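PDB 1EZW: 5,10-methylenetetrahydromethanopterin reductase from Methanopyrus kandleri, which catalyses the reversible coenzyme F420-dependent reduction of 5,10-methylenetetrahydromethanopterin to 5-methyltetrahydromethanopterin, a step of methanogenesis from carbon dioxide. Local coordinates for residues I23-D28 and K334-V339; A34-H39 and G47-A52; A130-K135 and A186-N191; M175-Q178 and M182-T185; E238-E243 and I328-E333. One frame throughout, in Å; residues are numbered along the deposited sequence.

The five contacts belong to a (beta/alpha)8 barrel. Contact 1 joins its first helix, 16-28, to its last, 332-342, which closes the barrel ring; the other four are nested within that chain loop. Contact 2 comes next, then contact 3 with contact 4 nested inside it, and finally contact 5. Contacts 1 and 2 touch through I23, their centres about 17 Å apart; contacts 1 and 5 share helix 332-342, centres about 14 Å apart. Contacts 3 and 4 share helix 180-189, with centres about 9 Å apart, and lie on the opposite side of the chain's centre from contact 1. Contacts 2 to 4 pack helices on or beside the strands of the barrel wall.

Contact 1: residues I23-D28 and K334-V339; sequences IKVAED and KAIELV
The first and last helices of the (beta/alpha)8 barrel lie side by side here: A26 and V25 of helix 16-28 meet I336 and E337 of helix 332-342. The two segments run nearly parallel, 14° apart, with axes 9.1 Å from each other. I336 makes the closest approach. With CG1 turned beside the backbone N (chi1 -67°), CG2 is left anti to that N and lies against the A26 backbone, 3.5 Å from A26 CA and 4.1 Å from A26 CB. The small alanine lets the methyl come this close to the main chain. V25 CG1 adds a second patch, 3.9 Å from I336 CG2 and equally 3.9 Å from E337 CG, so the aliphatic stem of the glutamate flanks the apolar contact. Beneath the pair, A26 and I336 both rest on I8 of strand 5-10. The E337 carboxylate forms a salt bridge with K15 of the third subunit. On helix 16-28, K24 NZ is bonded to D28 OD1 at 2.7 Å and also reaches W85 of the second subunit. Carbon packing alone thus joins the two helices here, while the charged groups at its margin make their bonds along one helix or to neighbouring subunits.

Contact 2: residues A34-H39 and G47-A52; sequences AWICDH and GVLTLA
I36 meets V48 and L49 with aliphatic branches alone; no flat group enters between strand and helix. The indole of W35, on the same strand, leaves on the side away from the helix, where it makes edge-to-face contacts with Y174 and Y229 and its NE1 bonds to Q321 OE1. On the helix side, I36 and L49 lie alongside each other, their ends running opposite ways. L49 CD2 lies 3.5 Å from I36 CG1, tighter than ordinary van der Waals contact, and L49 CG is 3.9 Å from I36 CB. I36 CG1 stands beside its own backbone N (chi1 -71°), which turns this branch to the helix; it also approaches V48 CG1 at 4.3 Å, a looser touch. The contact is the strand-to-helix half of the beta-alpha-beta unit formed by strand 33-36, helix 45-54 and strand 60-63 of the barrel. L49 bridges the unit, since it also packs on L61 and P63 of the next strand, while I36 and V48 share I19 of helix 16-28. With an alanine in place of L49, CG and both methyls go, and I36 would probably lose its closest packing partner and be left with a gap between strand and helix. Farther round helix 45-54, T50 and L51 pack on G47 and V54 of the fourth subunit.

Contact 3: residues A130-K135 and A186-N191; sequences AIREVK and AGEIAN
R132 crosses from helix 127-142 to E188 and I189 as an extended arm. From CB the chain reaches CG, which lies 4.1 Å from I189 CD1, then runs straight through CD to NE and carries the guanidinium beyond the isoleucine. At the tip NH1 bonds to E188 OE2 at 3.0 Å, almost perfectly straight at 178°, and NH2 bonds to E188 OE1, also at 3.0 Å. This is an end-on, two-nitrogen salt bridge with one oxygen for each nitrogen. The carboxylate sits at the guanidinium edge, but the two planes are 56° apart, so both oxygens are met from above the carboxylate plane. NH2 also passes 3.5 Å from I189 CG2. A leucine in place of R132 has no guanidinium, and E188 would probably be left without its ionic partner and free to swing. I189 fills the middle of the contact: its CG1 is flanked by both backbone N and carbonyl carbon (chi1 74°), which carries CD1 up to the arginine stem. On the other flank K135, also extended, runs alongside I189 and donates from NZ to I189 O at 2.8 Å, in the carbonyl plane. The acceptor belongs to the last residue of helix 180-189, so the ammonium sits at the helix C-terminus, where its charge would probably favour the helix dipole. On the barrel side, I131 and I189 rest on M175 of strand 173-176. The arrangement is that of two neighbouring outer helices of a (beta/alpha)8 barrel, apolar toward the strands and bridged by charged side chains near the surface.

Contact 4: residues M175-Q178 and M182-T185; sequences MGAQ and MLKT
A177 CB is the central touch, 3.8 Å from M182 CB and 3.7 Å from L183 CD2, so the methyl is held against one turn of the helix. L183 continues along the segment, its CD1 reaching Q178 O at 3.6 Å. M175 comes in from the strand towards T185: its chain bends at chi3 (64°), which lays CE 3.9 Å from T185 CG2 and 3.9 Å from M182 O. The M175 and T185 side chains cross at about a right angle, and CE is also 4.2 Å from M182 SD. G176 O is buried here without a polar partner in the model, with M182 CB nearby. In the next shell, M175 SD packs on A186, while M182 leans on P127 and A128 of helix 127-142. L183 is backed by A206 and I210 of helix 200-216. The T185 hydroxyl bonds to I181 O one turn back, and its methyl faces the methionine. Backbone bonds from M175 to G192 and L194, and from G176 to M95, fix the strand between its neighbours. Strand 173-176 and helix 180-189 are the first two elements of a beta-alpha-beta unit continued by strand 192-196, the repeating module of the barrel.

Contact 5: residues E238-E243 and I328-E333; sequences EDKAIE and IGPDKE
This is a small, partly buried van der Waals contact near the periphery of the chain, where P330, in the loop leading into helix 332-342, sits against the first turns of helix 238-254. The proline ring points its CG at the helix backbone, 3.5 Å from K240 O and 4.2 Å from A241 CA. The same CG stands 3.9 Å from K240 C. K240 covers a second side of the ring: its chain bends at chi3 (50°) and again at chi4, which folds the ammonium back so that NZ lies 3.9 Å from P330 CB. The two side chains cross at a slant, and the lysine end meets carbon here, with no ion pair between the segments. D235 packs on K240, A241 and P330 alike and fills in beside them. The loop belongs to the last beta-alpha connection of the barrel, from strand 321-324 to helix 332-342. G329 just before the proline has an almost fully extended backbone (phi 172°), a conformation that suits glycine. After it D331 takes the N-cap position of the closing helix, its OD2 accepting a hydrogen bond from K334 N. On the other partner, A241 O bonds to S233 OG, tying the helix back to the short strand 232-234.

Contact 1: residues I23-D28 and K334-V339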
# COMPACT_ATOMS: atom_id res chain seq x y z
N ILE A 23 5.53 -7.24 -11.18
CA ILE A 23 5.69 -8.36 -10.24
C ILE A 23 4.31 -8.95 -9.89
O ILE A 23 4.17 -10.18 -9.79
CB ILE A 23 6.45 -7.91 -8.99
CG1 ILE A 23 7.90 -7.60 -9.38
CG2 ILE A 23 6.45 -9.05 -7.93
CD1 ILE A 23 8.79 -7.03 -8.23
N LYS A 24 3.29 -8.10 -9.71
CA LYS A 24 1.95 -8.63 -9.48
C LYS A 24 1.48 -9.45 -10.71
O LYS A 24 0.91 -10.53 -10.52
CB LYS A 24 0.97 -7.47 -9.17
CG LYS A 24 -0.52 -7.86 -9.08
CD LYS A 24 -0.74 -8.86 -7.94
CE LYS A 24 -2.22 -8.90 -7.46
NZ LYS A 24 -3.14 -9.49 -8.41
N VAL A 25 1.72 -8.97 -11.93
CA VAL A 25 1.34 -9.74 -13.13
C VAL A 25 2.05 -11.09 -13.12
O VAL A 25 1.41 -12.13 -13.33
CB VAL A 25 1.60 -8.98 -14.42
CG1 VAL A 25 1.19 -9.85 -15.65
CG2 VAL A 25 0.72 -7.69 -14.41
N ALA A 26 3.33 -11.08 -12.78
CA ALA A 26 4.06 -12.37 -12.68
C ALA A 26 3.43 -13.30 -11.63
O ALA A 26 3.21 -14.52 -11.88
CB ALA A 26 5.55 -12.13 -12.35
N GLU A 27 3.13 -12.78 -10.44
CA GLU A 27 2.48 -13.60 -9.42
C GLU A 27 1.16 -14.18 -9.96
O GLU A 27 0.86 -15.36 -9.77
CB GLU A 27 2.14 -12.77 -8.18
CG GLU A 27 1.39 -13.55 -7.11
CD GLU A 27 1.16 -12.67 -5.88
OE1 GLU A 27 -0.00 -12.28 -5.62
OE2 GLU A 27 2.17 -12.37 -5.23
N ASP A 28 0.36 -13.33 -10.61
CA ASP A 28 -0.94 -13.76 -11.10
C ASP A 28 -0.79 -14.87 -12.15
O ASP A 28 -1.71 -15.69 -12.33
CB ASP A 28 -1.70 -12.60 -11.76
CG ASP A 28 -2.21 -11.57 -10.76
OD1 ASP A 28 -2.19 -11.78 -9.55
OD2 ASP A 28 -2.66 -10.53 -11.25
N LYS A 334 2.78 -8.42 -21.63
CA LYS A 334 2.21 -9.47 -22.49
C LYS A 334 3.12 -10.69 -22.47
O LYS A 334 2.63 -11.82 -22.55
CB LYS A 334 2.09 -8.99 -23.94
CG LYS A 334 1.09 -7.89 -24.21
CD LYS A 334 1.46 -7.24 -25.58
CE LYS A 334 1.80 -8.31 -26.65
NZ LYS A 334 2.55 -7.75 -27.82
N ALA A 335 4.42 -10.46 -22.34
CA ALA A 335 5.40 -11.56 -22.31
C ALA A 335 5.22 -12.41 -21.04
O ALA A 335 5.21 -13.64 -21.06
CB ALA A 335 6.83 -10.99 -22.39
N ILE A 336 5.06 -11.74 -19.91
CA ILE A 336 4.84 -12.46 -18.69
C ILE A 336 3.58 -13.32 -18.78
O ILE A 336 3.54 -14.45 -18.31
CB ILE A 336 4.72 -11.46 -17.49
CG1 ILE A 336 6.09 -10.79 -17.27
CG2 ILE A 336 4.21 -12.18 -16.21
CD1 ILE A 336 6.05 -9.54 -16.35
N GLU A 337 2.52 -12.75 -19.36
CA GLU A 337 1.26 -13.47 -19.50
C GLU A 337 1.42 -14.67 -20.46
O GLU A 337 0.84 -15.73 -20.23
CB GLU A 337 0.17 -12.50 -19.99
CG GLU A 337 -0.19 -11.48 -18.90
CD GLU A 337 -1.24 -10.50 -19.34
OE1 GLU A 337 -1.20 -10.07 -20.53
OE2 GLU A 337 -2.08 -10.14 -18.50
N LEU A 338 2.20 -14.47 -21.51
CA LEU A 338 2.43 -15.56 -22.48
C LEU A 338 3.18 -16.69 -21.76
O LEU A 338 2.89 -17.89 -21.93
CB LEU A 338 3.18 -14.98 -23.68
CG LEU A 338 3.25 -15.85 -24.93
CD1 LEU A 338 1.85 -16.39 -25.27
CD2 LEU A 338 3.86 -15.04 -26.05
N VAL A 339 4.13 -16.35 -20.89
CA VAL A 339 4.79 -17.40 -20.11
C VAL A 339 3.78 -18.11 -19.18
O VAL A 339 3.75 -19.34 -19.10
CB VAL A 339 5.97 -16.82 -19.24
CG1 VAL A 339 6.53 -17.92 -18.27
CG2 VAL A 339 7.05 -16.31 -20.12

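Contact 2: residues A34-H39 and G47-A52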
# COMPACT_ATOMS: atom_id res chain seq x y z
N ALA A 34 10.51 -13.35 -7.34
CA ALA A 34 10.75 -12.07 -8.02
C ALA A 34 12.04 -11.50 -7.41
O ALA A 34 12.14 -11.34 -6.16
CB ALA A 34 9.55 -11.07 -7.79
N TRP A 35 12.99 -11.23 -8.28
CA TRP A 35 14.31 -10.74 -7.91
C TRP A 35 14.52 -9.34 -8.42
O TRP A 35 14.29 -9.06 -9.59
CB TRP A 35 15.39 -11.63 -8.53
CG TRP A 35 15.31 -13.09 -8.14
CD1 TRP A 35 14.76 -14.14 -8.87
CD2 TRP A 35 15.84 -13.68 -6.95
NE1 TRP A 35 14.94 -15.32 -8.21
CE2 TRP A 35 15.60 -15.07 -7.02
CE3 TRP A 35 16.51 -13.16 -5.83
CZ2 TRP A 35 16.01 -15.97 -6.01
CZ3 TRP A 35 16.92 -14.06 -4.82
CH2 TRP A 35 16.66 -15.45 -4.92
N ILE A 36 14.99 -8.46 -7.54
CA ILE A 36 15.23 -7.08 -7.94
C ILE A 36 16.71 -6.78 -7.73
O ILE A 36 17.24 -6.96 -6.63
CB ILE A 36 14.36 -6.08 -7.11
CG1 ILE A 36 12.89 -6.23 -7.54
CG2 ILE A 36 14.81 -4.64 -7.40
CD1 ILE A 36 12.70 -5.81 -9.03
N CYS A 37 17.38 -6.35 -8.79
CA CYS A 37 18.81 -6.05 -8.73
C CYS A 37 19.14 -4.92 -7.77
O CYS A 37 18.30 -4.07 -7.48
CB CYS A 37 19.30 -5.69 -10.13
SG CYS A 37 18.70 -6.88 -11.29
N ASP A 38 20.37 -4.94 -7.26
CA ASP A 38 20.82 -3.93 -6.31
C ASP A 38 21.98 -3.12 -6.86
O ASP A 38 23.14 -3.53 -6.69
CB ASP A 38 21.21 -4.63 -4.97
CG ASP A 38 21.91 -3.70 -4.00
OD1 ASP A 38 21.54 -2.52 -3.99
OD2 ASP A 38 22.82 -4.16 -3.26
N HIS A 39 21.69 -2.00 -7.54
CA HIS A 39 22.74 -1.12 -8.11
C HIS A 39 22.39 0.30 -7.69
O HIS A 39 21.25 0.72 -7.90
CB HIS A 39 22.75 -1.20 -9.65
CG HIS A 39 23.29 -2.49 -10.18
ND1 HIS A 39 23.33 -2.78 -11.53
CD2 HIS A 39 23.83 -3.56 -9.55
CE1 HIS A 39 23.87 -3.98 -11.70
NE2 HIS A 39 24.18 -4.47 -10.51
N GLY A 47 13.28 -0.06 -1.31
CA GLY A 47 12.07 0.73 -1.61
C GLY A 47 11.17 0.01 -2.60
O GLY A 47 9.95 -0.10 -2.37
N VAL A 48 11.76 -0.47 -3.69
CA VAL A 48 11.01 -1.16 -4.73
C VAL A 48 10.40 -2.47 -4.19
O VAL A 48 9.24 -2.77 -4.47
CB VAL A 48 11.93 -1.44 -5.95
CG1 VAL A 48 11.18 -2.29 -7.01
CG2 VAL A 48 12.37 -0.11 -6.55
N LEU A 49 11.18 -3.27 -3.46
CA LEU A 49 10.58 -4.52 -2.95
C LEU A 49 9.54 -4.31 -1.85
O LEU A 49 8.62 -5.11 -1.74
CB LEU A 49 11.69 -5.47 -2.48
CG LEU A 49 12.53 -6.09 -3.61
CD1 LEU A 49 13.76 -6.74 -2.95
CD2 LEU A 49 11.73 -7.09 -4.40
N THR A 50 9.66 -3.26 -1.06
CA THR A 50 8.65 -2.99 -0.05
C THR A 50 7.36 -2.59 -0.78
O THR A 50 6.27 -3.05 -0.44
CB THR A 50 9.11 -1.88 0.92
OG1 THR A 50 10.25 -2.35 1.64
CG2 THR A 50 8.00 -1.63 1.96
N LEU A 51 7.48 -1.77 -1.82
CA LEU A 51 6.29 -1.38 -2.58
C LEU A 51 5.71 -2.65 -3.25
O LEU A 51 4.51 -2.89 -3.24
CB LEU A 51 6.66 -0.38 -3.65
CG LEU A 51 5.53 0.14 -4.54
CD1 LEU A 51 4.47 0.89 -3.68
CD2 LEU A 51 6.14 1.04 -5.58
N ALA A 52 6.58 -3.49 -3.82
CA ALA A 52 6.05 -4.72 -4.44
C ALA A 52 5.40 -5.62 -3.41
O ALA A 52 4.38 -6.31 -3.72
CB ALA A 52 7.22 -5.49 -5.16

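Contact 3: residues A130-K135 and A186-N191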
# COMPACT_ATOMS: atom_id res chain seq x y z
N ALA A 130 34.12 -13.45 2.21
CA ALA A 130 33.24 -12.34 2.63
C ALA A 130 31.77 -12.80 2.58
O ALA A 130 31.00 -12.50 3.50
CB ALA A 130 33.46 -11.10 1.74
N ILE A 131 31.38 -13.53 1.53
CA ILE A 131 30.01 -14.01 1.42
C ILE A 131 29.68 -15.00 2.53
O ILE A 131 28.60 -14.99 3.10
CB ILE A 131 29.75 -14.60 0.01
CG1 ILE A 131 29.76 -13.45 -1.02
CG2 ILE A 131 28.35 -15.35 0.01
CD1 ILE A 131 29.65 -13.90 -2.49
N ARG A 132 30.61 -15.92 2.86
CA ARG A 132 30.35 -16.83 3.95
C ARG A 132 30.10 -16.05 5.26
O ARG A 132 29.25 -16.43 6.05
CB ARG A 132 31.58 -17.75 4.18
CG ARG A 132 31.81 -18.77 3.12
CD ARG A 132 33.16 -19.47 3.43
NE ARG A 132 33.46 -20.52 2.47
CZ ARG A 132 32.99 -21.76 2.52
NH1 ARG A 132 33.35 -22.63 1.57
NH2 ARG A 132 32.19 -22.14 3.50
N GLU A 133 30.89 -15.01 5.48
CA GLU A 133 30.78 -14.24 6.72
C GLU A 133 29.48 -13.46 6.75
O GLU A 133 28.81 -13.43 7.78
CB GLU A 133 31.96 -13.29 6.90
CG GLU A 133 33.28 -14.11 7.07
CD GLU A 133 34.47 -13.29 7.47
OE1 GLU A 133 35.58 -13.87 7.54
OE2 GLU A 133 34.34 -12.07 7.73
N VAL A 134 29.13 -12.84 5.64
CA VAL A 134 27.86 -12.09 5.62
C VAL A 134 26.73 -13.07 5.89
O VAL A 134 25.77 -12.74 6.59
CB VAL A 134 27.58 -11.38 4.28
CG1 VAL A 134 26.21 -10.67 4.36
CG2 VAL A 134 28.62 -10.36 4.01
N LYS A 135 26.80 -14.28 5.32
CA LYS A 135 25.75 -15.24 5.59
C LYS A 135 25.64 -15.53 7.10
O LYS A 135 24.53 -15.56 7.66
CB LYS A 135 25.99 -16.54 4.81
CG LYS A 135 24.79 -17.46 4.96
CD LYS A 135 25.07 -18.91 4.63
CE LYS A 135 23.82 -19.75 4.89
NZ LYS A 135 24.05 -21.22 5.08
N ALA A 186 28.72 -22.05 -3.10
CA ALA A 186 27.27 -22.02 -3.10
C ALA A 186 26.71 -23.43 -2.85
O ALA A 186 25.76 -23.61 -2.11
CB ALA A 186 26.76 -21.43 -4.45
N GLY A 187 27.33 -24.46 -3.43
CA GLY A 187 26.82 -25.80 -3.18
C GLY A 187 27.01 -26.18 -1.72
O GLY A 187 26.25 -26.95 -1.13
N GLU A 188 28.00 -25.59 -1.09
CA GLU A 188 28.25 -25.92 0.29
C GLU A 188 27.37 -25.17 1.28
O GLU A 188 26.88 -25.75 2.25
CB GLU A 188 29.72 -25.64 0.65
CG GLU A 188 30.01 -25.83 2.14
CD GLU A 188 31.42 -25.41 2.54
OE1 GLU A 188 31.58 -25.05 3.74
OE2 GLU A 188 32.35 -25.44 1.70
N ILE A 189 27.10 -23.89 1.00
CA ILE A 189 26.38 -23.10 1.99
C ILE A 189 25.05 -22.48 1.57
O ILE A 189 24.36 -21.90 2.41
CB ILE A 189 27.26 -21.90 2.49
CG1 ILE A 189 27.32 -20.81 1.40
CG2 ILE A 189 28.73 -22.38 2.82
CD1 ILE A 189 28.05 -19.52 1.78
N ALA A 190 24.68 -22.62 0.31
CA ALA A 190 23.44 -21.96 -0.12
C ALA A 190 22.23 -22.84 -0.37
O ALA A 190 22.35 -24.04 -0.68
CB ALA A 190 23.74 -21.14 -1.38
N ASN A 191 21.03 -22.25 -0.25
CA ASN A 191 19.81 -22.98 -0.60
C ASN A 191 19.62 -22.97 -2.11
O ASN A 191 18.87 -23.76 -2.65
CB ASN A 191 18.60 -22.28 0.01
CG ASN A 191 18.58 -22.43 1.50
OD1 ASN A 191 18.48 -23.56 2.01
ND2 ASN A 191 18.68 -21.33 2.21

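Contact 4: residues M175-Q178 and M182-T185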
# COMPACT_ATOMS: atom_id res chain seq x y z
N MET A 175 23.06 -17.74 -3.66
CA MET A 175 24.30 -17.08 -3.98
C MET A 175 24.52 -16.90 -5.46
O MET A 175 24.32 -17.84 -6.23
CB MET A 175 25.47 -17.92 -3.48
CG MET A 175 25.90 -17.60 -2.13
SD MET A 175 27.44 -18.60 -1.82
CE MET A 175 28.43 -18.15 -2.72
N GLY A 176 24.96 -15.72 -5.88
CA GLY A 176 25.29 -15.55 -7.27
C GLY A 176 26.62 -16.30 -7.49
O GLY A 176 27.49 -16.28 -6.61
N ALA A 177 26.78 -16.96 -8.62
CA ALA A 177 28.04 -17.70 -8.84
C ALA A 177 28.31 -17.85 -10.31
O ALA A 177 27.42 -18.20 -11.07
CB ALA A 177 27.96 -19.10 -8.19
N GLN A 178 29.55 -17.59 -10.70
CA GLN A 178 29.92 -17.76 -12.10
C GLN A 178 31.12 -18.72 -12.18
O GLN A 178 31.07 -19.72 -12.91
CB GLN A 178 30.29 -16.42 -12.73
CG GLN A 178 30.45 -16.48 -14.25
CD GLN A 178 31.74 -17.15 -14.71
OE1 GLN A 178 32.82 -16.58 -14.60
NE2 GLN A 178 31.62 -18.37 -15.24
N MET A 182 33.12 -19.77 -6.53
CA MET A 182 31.80 -19.37 -6.06
C MET A 182 30.77 -20.48 -6.21
O MET A 182 29.90 -20.66 -5.36
CB MET A 182 31.34 -18.12 -6.81
CG MET A 182 32.09 -16.90 -6.40
SD MET A 182 31.78 -16.48 -4.65
CE MET A 182 32.75 -15.12 -4.52
N LEU A 183 30.86 -21.25 -7.30
CA LEU A 183 29.92 -22.34 -7.50
C LEU A 183 30.07 -23.39 -6.42
O LEU A 183 29.10 -23.91 -5.91
CB LEU A 183 30.11 -22.99 -8.88
CG LEU A 183 29.65 -22.18 -10.10
CD1 LEU A 183 30.22 -22.83 -11.38
CD2 LEU A 183 28.10 -22.17 -10.17
N LYS A 184 31.32 -23.73 -6.10
CA LYS A 184 31.53 -24.73 -5.06
C LYS A 184 31.05 -24.22 -3.68
O LYS A 184 30.41 -24.94 -2.91
CB LYS A 184 33.02 -25.08 -5.04
CG LYS A 184 33.33 -26.32 -4.28
CD LYS A 184 34.83 -26.65 -4.41
CE LYS A 184 35.15 -27.96 -3.70
NZ LYS A 184 34.65 -27.87 -2.31
N THR A 185 31.35 -22.96 -3.39
CA THR A 185 30.92 -22.37 -2.11
C THR A 185 29.39 -22.37 -2.00
O THR A 185 28.82 -22.64 -0.95
CB THR A 185 31.44 -20.91 -2.01
OG1 THR A 185 32.88 -20.94 -2.10
CG2 THR A 185 31.02 -20.26 -0.66

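Contact 5: residues E238-E243 and I328-E333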
# COMPACT_ATOMS: atom_id res chain seq x y z
N GLU A 238 7.84 -15.29 -33.25
CA GLU A 238 9.21 -15.65 -32.94
C GLU A 238 10.26 -14.64 -33.39
O GLU A 238 11.22 -14.36 -32.67
CB GLU A 238 9.54 -17.05 -33.50
CG GLU A 238 10.96 -17.48 -33.19
CD GLU A 238 11.08 -18.97 -33.06
OE1 GLU A 238 11.76 -19.59 -33.91
OE2 GLU A 238 10.49 -19.53 -32.11
N ASP A 239 10.09 -14.09 -34.58
CA ASP A 239 11.06 -13.12 -35.06
C ASP A 239 11.15 -11.89 -34.20
O ASP A 239 12.23 -11.37 -33.94
CB ASP A 239 10.73 -12.72 -36.49
CG ASP A 239 11.03 -13.82 -37.45
OD1 ASP A 239 12.21 -14.23 -37.49
OD2 ASP A 239 10.11 -14.27 -38.16
N LYS A 240 9.99 -11.41 -33.75
CA LYS A 240 9.93 -10.24 -32.89
C LYS A 240 10.60 -10.54 -31.54
O LYS A 240 11.34 -9.72 -31.00
CB LYS A 240 8.47 -9.82 -32.70
CG LYS A 240 7.90 -8.98 -33.85
CD LYS A 240 6.48 -8.48 -33.57
CE LYS A 240 6.36 -7.80 -32.19
NZ LYS A 240 7.36 -6.72 -31.87
N ALA A 241 10.36 -11.74 -31.01
CA ALA A 241 10.98 -12.13 -29.74
C ALA A 241 12.51 -12.11 -29.89
O ALA A 241 13.23 -11.52 -29.09
CB ALA A 241 10.51 -13.53 -29.32
N ILE A 242 13.01 -12.74 -30.96
CA ILE A 242 14.45 -12.80 -31.17
C ILE A 242 15.08 -11.43 -31.33
O ILE A 242 16.15 -11.15 -30.80
CB ILE A 242 14.78 -13.67 -32.42
CG1 ILE A 242 14.38 -15.12 -32.15
CG2 ILE A 242 16.26 -13.49 -32.81
CD1 ILE A 242 14.26 -16.00 -33.41
N GLU A 243 14.41 -10.55 -32.05
CA GLU A 243 14.93 -9.22 -32.28
C GLU A 243 15.13 -8.46 -30.98
O GLU A 243 16.12 -7.75 -30.80
CB GLU A 243 13.98 -8.44 -33.19
CG GLU A 243 14.53 -7.10 -33.66
CD GLU A 243 15.82 -7.25 -34.43
OE1 GLU A 243 15.89 -8.18 -35.26
OE2 GLU A 243 16.76 -6.44 -34.21
N ILE A 328 12.70 -9.83 -21.41
CA ILE A 328 11.48 -10.52 -21.03
C ILE A 328 10.63 -10.76 -22.28
O ILE A 328 10.17 -11.88 -22.54
CB ILE A 328 10.69 -9.77 -19.89
CG1 ILE A 328 11.58 -9.76 -18.64
CG2 ILE A 328 9.36 -10.51 -19.58
CD1 ILE A 328 10.94 -9.16 -17.42
N GLY A 329 10.45 -9.71 -23.08
CA GLY A 329 9.72 -9.84 -24.33
C GLY A 329 9.54 -8.44 -24.88
O GLY A 329 9.84 -7.45 -24.19
N PRO A 330 9.12 -8.31 -26.13
CA PRO A 330 8.91 -7.00 -26.75
C PRO A 330 8.01 -6.11 -25.86
O PRO A 330 8.25 -4.91 -25.74
CB PRO A 330 8.28 -7.38 -28.09
CG PRO A 330 9.13 -8.65 -28.44
CD PRO A 330 8.89 -9.39 -27.11
N ASP A 331 6.98 -6.71 -25.26
CA ASP A 331 6.02 -6.04 -24.34
C ASP A 331 6.18 -6.90 -23.08
O ASP A 331 5.76 -8.06 -23.10
CB ASP A 331 4.60 -6.16 -24.90
CG ASP A 331 3.52 -5.56 -23.99
OD1 ASP A 331 2.60 -4.88 -24.53
OD2 ASP A 331 3.53 -5.78 -22.77
N LYS A 332 6.78 -6.34 -22.03
CA LYS A 332 7.04 -7.11 -20.79
C LYS A 332 5.79 -7.73 -20.18
O LYS A 332 5.80 -8.91 -19.80
CB LYS A 332 7.76 -6.27 -19.70
CG LYS A 332 9.23 -5.88 -20.04
CD LYS A 332 9.94 -5.27 -18.82
CE LYS A 332 11.46 -5.35 -18.93
NZ LYS A 332 12.00 -4.68 -20.15
N GLU A 333 4.72 -6.95 -20.04
CA GLU A 333 3.51 -7.51 -19.46
C GLU A 333 2.89 -8.62 -20.31
O GLU A 333 2.51 -9.68 -19.79
CB GLU A 333 2.49 -6.37 -19.19
CG GLU A 333 1.13 -6.86 -18.74
CD GLU A 333 0.28 -5.72 -18.21
OE1 GLU A 333 -0.95 -5.87 -18.19
OE2 GLU A 333 0.88 -4.68 -17.85